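Local coordinates for protein TetR-like transcriptional regulator (Rhodococcus, PDB 3F1B) that probably binds regulatory DNA through an N-terminal helix-turn-helix of the TetR family and regulates transcription, at residues 89-92 against 93-97; 175-178 against 179-183. All coordinates share one frame; numbering follows the deposited sequence.

In the fold
Following the chain from the N terminus, contact 1 comes first, one full run of i to i+4 pairings near the start of helix 87-104. Contact 2 follows much later, where the loop after helix 153-173 turns into helix 179-196. Neither nests in the other nor crosses it: contact 1 is complete before contact 2 begins. Neither contact closes a loop; contact 2 seats the end of the connecting loop on the first turn of helix 179-196. Their centres lie about 14 Å apart, and they touch in space where E96 and L95 of helix 87-104 pack on A183, so both belong to the helical body of the TetR C-terminal domain.

Contact 1: 89-92 against 93-97; sequences EQLR and RALEG
E89 and R93, Q90 and A94, L91 and L95, and R92 and E96 are joined in turn by regular alpha-helical bonds from backbone N-H to the carbonyl oxygen four residues earlier, with N to O distances of 2.8 to 2.9 Å. Along one flank, E89, R92, R93 and E96 form a salt-bridge network. Its centre is OE1 of E89, which takes R93 NE at 2.6 Å through its anti lone pair and R92 NH2 at 2.7 Å. R93 reaches it with a chain extended from CG to NE, and the carboxylate meets the edge of the guanidinium with the two planes almost perpendicular (89°). E89 has CG anti to its own nitrogen (chi1 177°) and a bend at chi2, which brings the acid round to both arginines; its OE2 sits 3.0 Å above the centre of the R92 guanidinium plane. The charged ends of R92 and E96 make a long salt bridge, NH2 of R92 being 3.8 Å from OE1 of E96; the oxygen lies well off the guanidinium plane and no N-H points at it. The apolar flank is simpler, with CD2 of L91 3.9 Å from CD1 of L95; L91 also packs on A190 and W191 of helix 179-196. Putting a leucine at R93 would probably leave E89 with R92 as its one cationic mate in this network and its carboxylate less firmly fixed. One carboxylate oxygen lies between two arginines whose guanidinium nitrogens R92 NH2 and R93 NE are 4.5 Å apart, and this gathering of positive charge is likely to favour the ionised form of E89.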
ATOM      1  N   GLU A  89      22.116  -5.676  13.114  1.00 41.98           N
ATOM      2  CA  GLU A  89      21.393  -6.624  13.933  1.00 39.84           C
ATOM      3  C   GLU A  89      20.048  -6.017  14.316  1.00 38.98           C
ATOM      4  O   GLU A  89      19.061  -6.735  14.474  1.00 37.79           O
ATOM      5  CB  GLU A  89      22.215  -7.018  15.147  1.00 39.53           C
ATOM      6  CG  GLU A  89      21.503  -7.959  16.090  1.00 39.47           C
ATOM      7  CD  GLU A  89      21.148  -9.300  15.467  1.00 41.26           C
ATOM      8  OE1 GLU A  89      20.238  -9.959  16.024  1.00 43.66           O
ATOM      9  OE2 GLU A  89      21.766  -9.715  14.453  1.00 39.54           O
ATOM     10  N   GLN A  90      20.004  -4.695  14.412  1.00 38.41           N
ATOM     11  CA  GLN A  90      18.725  -4.011  14.615  1.00 39.26           C
ATOM     12  C   GLN A  90      17.794  -4.200  13.439  1.00 39.03           C
ATOM     13  O   GLN A  90      16.662  -4.626  13.611  1.00 38.27           O
ATOM     14  CB  GLN A  90      18.950  -2.554  14.847  1.00 39.63           C
ATOM     15  CG  GLN A  90      19.646  -2.291  16.128  1.00 43.28           C
ATOM     16  CD  GLN A  90      19.845  -0.822  16.357  1.00 50.21           C
ATOM     17  OE1 GLN A  90      19.679  -0.326  17.486  1.00 52.21           O
ATOM     18  NE2 GLN A  90      20.201  -0.099  15.289  1.00 51.22           N
ATOM     19  N   LEU A  91      18.312  -3.937  12.247  1.00 40.15           N
ATOM     20  CA  LEU A  91      17.625  -4.209  10.969  1.00 41.66           C
ATOM     21  C   LEU A  91      17.201  -5.673  10.830  1.00 41.56           C
ATOM     22  O   LEU A  91      16.017  -5.970  10.633  1.00 41.40           O
ATOM     23  CB  LEU A  91      18.523  -3.806   9.788  1.00 41.50           C
ATOM     24  CG  LEU A  91      17.891  -3.456   8.418  1.00 44.82           C
ATOM     25  CD1 LEU A  91      18.397  -4.339   7.256  1.00 46.78           C
ATOM     26  CD2 LEU A  91      16.395  -3.406   8.425  1.00 42.08           C
ATOM     27  N   ARG A  92      18.150  -6.596  10.955  1.00 41.53           N
ATOM     28  CA  ARG A  92      17.772  -8.004  10.968  1.00 42.01           C
ATOM     29  C   ARG A  92      16.677  -8.344  12.028  1.00 41.80           C
ATOM     30  O   ARG A  92      15.702  -9.070  11.715  1.00 41.96           O
ATOM     31  CB  ARG A  92      19.001  -8.891  11.088  1.00 42.13           C
ATOM     32  CG  ARG A  92      18.713 -10.382  11.259  1.00 44.21           C
ATOM     33  CD  ARG A  92      20.090 -11.082  11.320  1.00 50.73           C
ATOM     34  NE  ARG A  92      20.477 -11.945  12.472  1.00 55.82           N
ATOM     35  CZ  ARG A  92      19.930 -12.006  13.696  1.00 59.02           C
ATOM     36  NH1 ARG A  92      20.429 -12.845  14.600  1.00 59.83           N
ATOM     37  NH2 ARG A  92      18.898 -11.248  14.042  1.00 63.19           N
ATOM     38  N   ARG A  93      16.777  -7.793  13.243  1.00 40.79           N
ATOM     39  CA  ARG A  93      15.783  -8.169  14.266  1.00 40.46           C
ATOM     40  C   ARG A  93      14.420  -7.568  14.009  1.00 42.10           C
ATOM     41  O   ARG A  93      13.390  -8.177  14.355  1.00 42.74           O
ATOM     42  CB  ARG A  93      16.243  -7.808  15.655  1.00 40.52           C
ATOM     43  CG  ARG A  93      17.420  -8.600  16.086  1.00 37.86           C
ATOM     44  CD  ARG A  93      17.633  -8.355  17.552  1.00 40.36           C
ATOM     45  NE  ARG A  93      18.691  -9.224  18.045  1.00 38.62           N
ATOM     46  CZ  ARG A  93      19.106  -9.275  19.294  1.00 36.06           C
ATOM     47  NH1 ARG A  93      18.553  -8.495  20.197  1.00 37.10           N
ATOM     48  NH2 ARG A  93      20.085 -10.112  19.611  1.00 33.51           N
ATOM     49  N   ALA A  94      14.411  -6.393  13.372  1.00 41.66           N
ATOM     50  CA  ALA A  94      13.191  -5.712  13.033  1.00 41.73           C
ATOM     51  C   ALA A  94      12.510  -6.425  11.882  1.00 42.35           C
ATOM     52  O   ALA A  94      11.293  -6.593  11.884  1.00 41.54           O
ATOM     53  CB  ALA A  94      13.465  -4.248  12.667  1.00 40.92           C
ATOM     54  N   LEU A  95      13.304  -6.848  10.916  1.00 42.61           N
ATOM     55  CA  LEU A  95      12.775  -7.523   9.759  1.00 43.05           C
ATOM     56  C   LEU A  95      12.167  -8.813  10.229  1.00 44.35           C
ATOM     57  O   LEU A  95      11.059  -9.185   9.836  1.00 45.08           O
ATOM     58  CB  LEU A  95      13.897  -7.808   8.756  1.00 42.67           C
ATOM     59  CG  LEU A  95      14.193  -6.577   7.964  1.00 41.90           C
ATOM     60  CD1 LEU A  95      15.362  -6.874   7.076  1.00 42.06           C
ATOM     61  CD2 LEU A  95      12.932  -6.262   7.156  1.00 42.58           C
ATOM     62  N   GLU A  96      12.891  -9.511  11.087  1.00 45.78           N
ATOM     63  CA  GLU A  96      12.384 -10.786  11.541  1.00 47.19           C
ATOM     64  C   GLU A  96      11.177 -10.675  12.444  1.00 47.03           C
ATOM     65  O   GLU A  96      10.239 -11.457  12.296  1.00 48.13           O
ATOM     66  CB  GLU A  96      13.502 -11.622  12.109  1.00 47.93           C
ATOM     67  CG  GLU A  96      14.380 -12.045  10.910  1.00 51.98           C
ATOM     68  CD  GLU A  96      15.744 -12.605  11.269  1.00 57.73           C
ATOM     69  OE1 GLU A  96      15.929 -12.963  12.460  1.00 60.93           O
ATOM     70  OE2 GLU A  96      16.622 -12.698  10.354  1.00 59.51           O
ATOM     71  N   GLY A  97      11.164  -9.699  13.349  1.00 46.52           N
ATOM     72  CA  GLY A  97       9.985  -9.460  14.185  1.00 45.90           C
ATOM     73  C   GLY A  97       8.735  -9.063  13.382  1.00 46.84           C
ATOM     74  O   GLY A  97       7.675  -9.697  13.507  1.00 47.41           O
TER

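Contact 2: 175-178 against 179-183; sequences GEIE and VDAAA
I177 lays its CG2 methyl against the first turn of the helix, meeting the CB atoms of A181 and A182, each at 4.0 Å. That methyl is the branch anti to the backbone nitrogen; CG1 takes the other direction and carries CD1 away from the two alanines. A181 and A182 both direct CB back toward the loop, and their small methyls let the isoleucine come in close. E178, at the N-cap position, makes its link through the backbone: A182 N bonds to E178 O at 2.9 Å, nearly straight at 162°, which closes the first helical turn. The E178 side chain runs out extended beyond CG, with D180 a second acid near it. Just upstream, G175 adopts a positive phi (73°) in the Schellman motif that ends helix 153-173. The connection is short: helix 153-173 has ended before G175, and the next helix starts after E178. On one side I177 reaches R171 and A182 packs on V168 and V172 of helix 153-173, while V179, A182 and A183 lie against L99 of helix 87-104.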
ATOM      1  N   GLY A 175       1.310 -16.786   3.165  1.00 43.23           N
ATOM      2  CA  GLY A 175       2.040 -18.056   3.313  1.00 43.60           C
ATOM      3  C   GLY A 175       2.781 -18.512   2.068  1.00 43.77           C
ATOM      4  O   GLY A 175       3.160 -19.676   1.945  1.00 42.48           O
ATOM      5  N   GLU A 176       2.954 -17.592   1.130  1.00 44.43           N
ATOM      6  CA  GLU A 176       3.641 -17.903  -0.092  1.00 45.92           C
ATOM      7  C   GLU A 176       5.133 -17.793   0.116  1.00 45.59           C
ATOM      8  O   GLU A 176       5.877 -18.369  -0.641  1.00 44.66           O
ATOM      9  CB  GLU A 176       3.173 -16.995  -1.219  1.00 46.59           C
ATOM     10  CG  GLU A 176       1.730 -17.296  -1.633  1.00 51.92           C
ATOM     11  CD  GLU A 176       1.006 -16.052  -2.142  1.00 59.36           C
ATOM     12  OE1 GLU A 176       0.977 -15.840  -3.386  1.00 61.83           O
ATOM     13  OE2 GLU A 176       0.490 -15.267  -1.296  1.00 62.54           O
ATOM     14  N   ILE A 177       5.583 -17.059   1.139  1.00 46.07           N
ATOM     15  CA  ILE A 177       7.038 -16.927   1.381  1.00 46.63           C
ATOM     16  C   ILE A 177       7.337 -17.198   2.821  1.00 45.38           C
ATOM     17  O   ILE A 177       6.665 -16.640   3.691  1.00 45.45           O
ATOM     18  CB  ILE A 177       7.600 -15.480   1.135  1.00 46.78           C
ATOM     19  CG1 ILE A 177       6.856 -14.744   0.024  1.00 49.92           C
ATOM     20  CG2 ILE A 177       9.135 -15.509   0.978  1.00 48.90           C
ATOM     21  CD1 ILE A 177       6.976 -15.386  -1.381  1.00 52.21           C
ATOM     22  N   GLU A 178       8.396 -17.963   3.080  1.00 45.17           N
ATOM     23  CA  GLU A 178       8.873 -18.180   4.458  1.00 45.26           C
ATOM     24  C   GLU A 178       9.524 -16.938   5.046  1.00 45.07           C
ATOM     25  O   GLU A 178      10.152 -16.148   4.317  1.00 46.04           O
ATOM     26  CB  GLU A 178       9.870 -19.311   4.498  1.00 45.56           C
ATOM     27  CG  GLU A 178       9.296 -20.620   4.884  1.00 47.18           C
ATOM     28  CD  GLU A 178      10.202 -21.755   4.487  1.00 50.57           C
ATOM     29  OE1 GLU A 178      11.392 -21.505   4.232  1.00 53.59           O
ATOM     30  OE2 GLU A 178       9.736 -22.903   4.413  1.00 52.38           O
ATOM     31  N   VAL A 179       9.374 -16.761   6.355  1.00 43.86           N
ATOM     32  CA  VAL A 179       9.924 -15.590   7.043  1.00 43.39           C
ATOM     33  C   VAL A 179      11.412 -15.325   6.754  1.00 43.98           C
ATOM     34  O   VAL A 179      11.799 -14.199   6.402  1.00 43.66           O
ATOM     35  CB  VAL A 179       9.646 -15.655   8.541  1.00 43.35           C
ATOM     36  CG1 VAL A 179      10.540 -14.651   9.319  1.00 43.09           C
ATOM     37  CG2 VAL A 179       8.167 -15.369   8.771  1.00 40.91           C
ATOM     38  N   ASP A 180      12.200 -16.390   6.855  1.00 44.04           N
ATOM     39  CA  ASP A 180      13.635 -16.420   6.592  1.00 44.69           C
ATOM     40  C   ASP A 180      14.025 -16.043   5.177  1.00 44.23           C
ATOM     41  O   ASP A 180      14.935 -15.234   4.991  1.00 44.07           O
ATOM     42  CB  ASP A 180      14.180 -17.837   6.879  1.00 45.26           C
ATOM     43  CG  ASP A 180      13.798 -18.329   8.254  1.00 48.36           C
ATOM     44  OD1 ASP A 180      13.811 -17.487   9.187  1.00 51.54           O
ATOM     45  OD2 ASP A 180      13.474 -19.539   8.417  1.00 53.83           O
ATOM     46  N   ALA A 181      13.371 -16.666   4.197  1.00 43.64           N
ATOM     47  CA  ALA A 181      13.540 -16.331   2.791  1.00 43.39           C
ATOM     48  C   ALA A 181      13.254 -14.823   2.607  1.00 43.21           C
ATOM     49  O   ALA A 181      14.046 -14.075   2.015  1.00 43.55           O
ATOM     50  CB  ALA A 181      12.583 -17.169   1.959  1.00 42.76           C
ATOM     51  N   ALA A 182      12.155 -14.372   3.200  1.00 42.80           N
ATOM     52  CA  ALA A 182      11.744 -12.985   3.074  1.00 41.58           C
ATOM     53  C   ALA A 182      12.750 -12.082   3.773  1.00 41.91           C
ATOM     54  O   ALA A 182      13.199 -11.130   3.183  1.00 41.78           O
ATOM     55  CB  ALA A 182      10.382 -12.806   3.654  1.00 41.23           C
ATOM     56  N   ALA A 183      13.150 -12.401   5.012  1.00 41.96           N
ATOM     57  CA  ALA A 183      14.066 -11.518   5.758  1.00 42.01           C
ATOM     58  C   ALA A 183      15.401 -11.479   5.077  1.00 42.29           C
ATOM     59  O   ALA A 183      16.074 -10.470   5.091  1.00 42.70           O
ATOM     60  CB  ALA A 183      14.242 -11.976   7.189  1.00 42.18           C
TER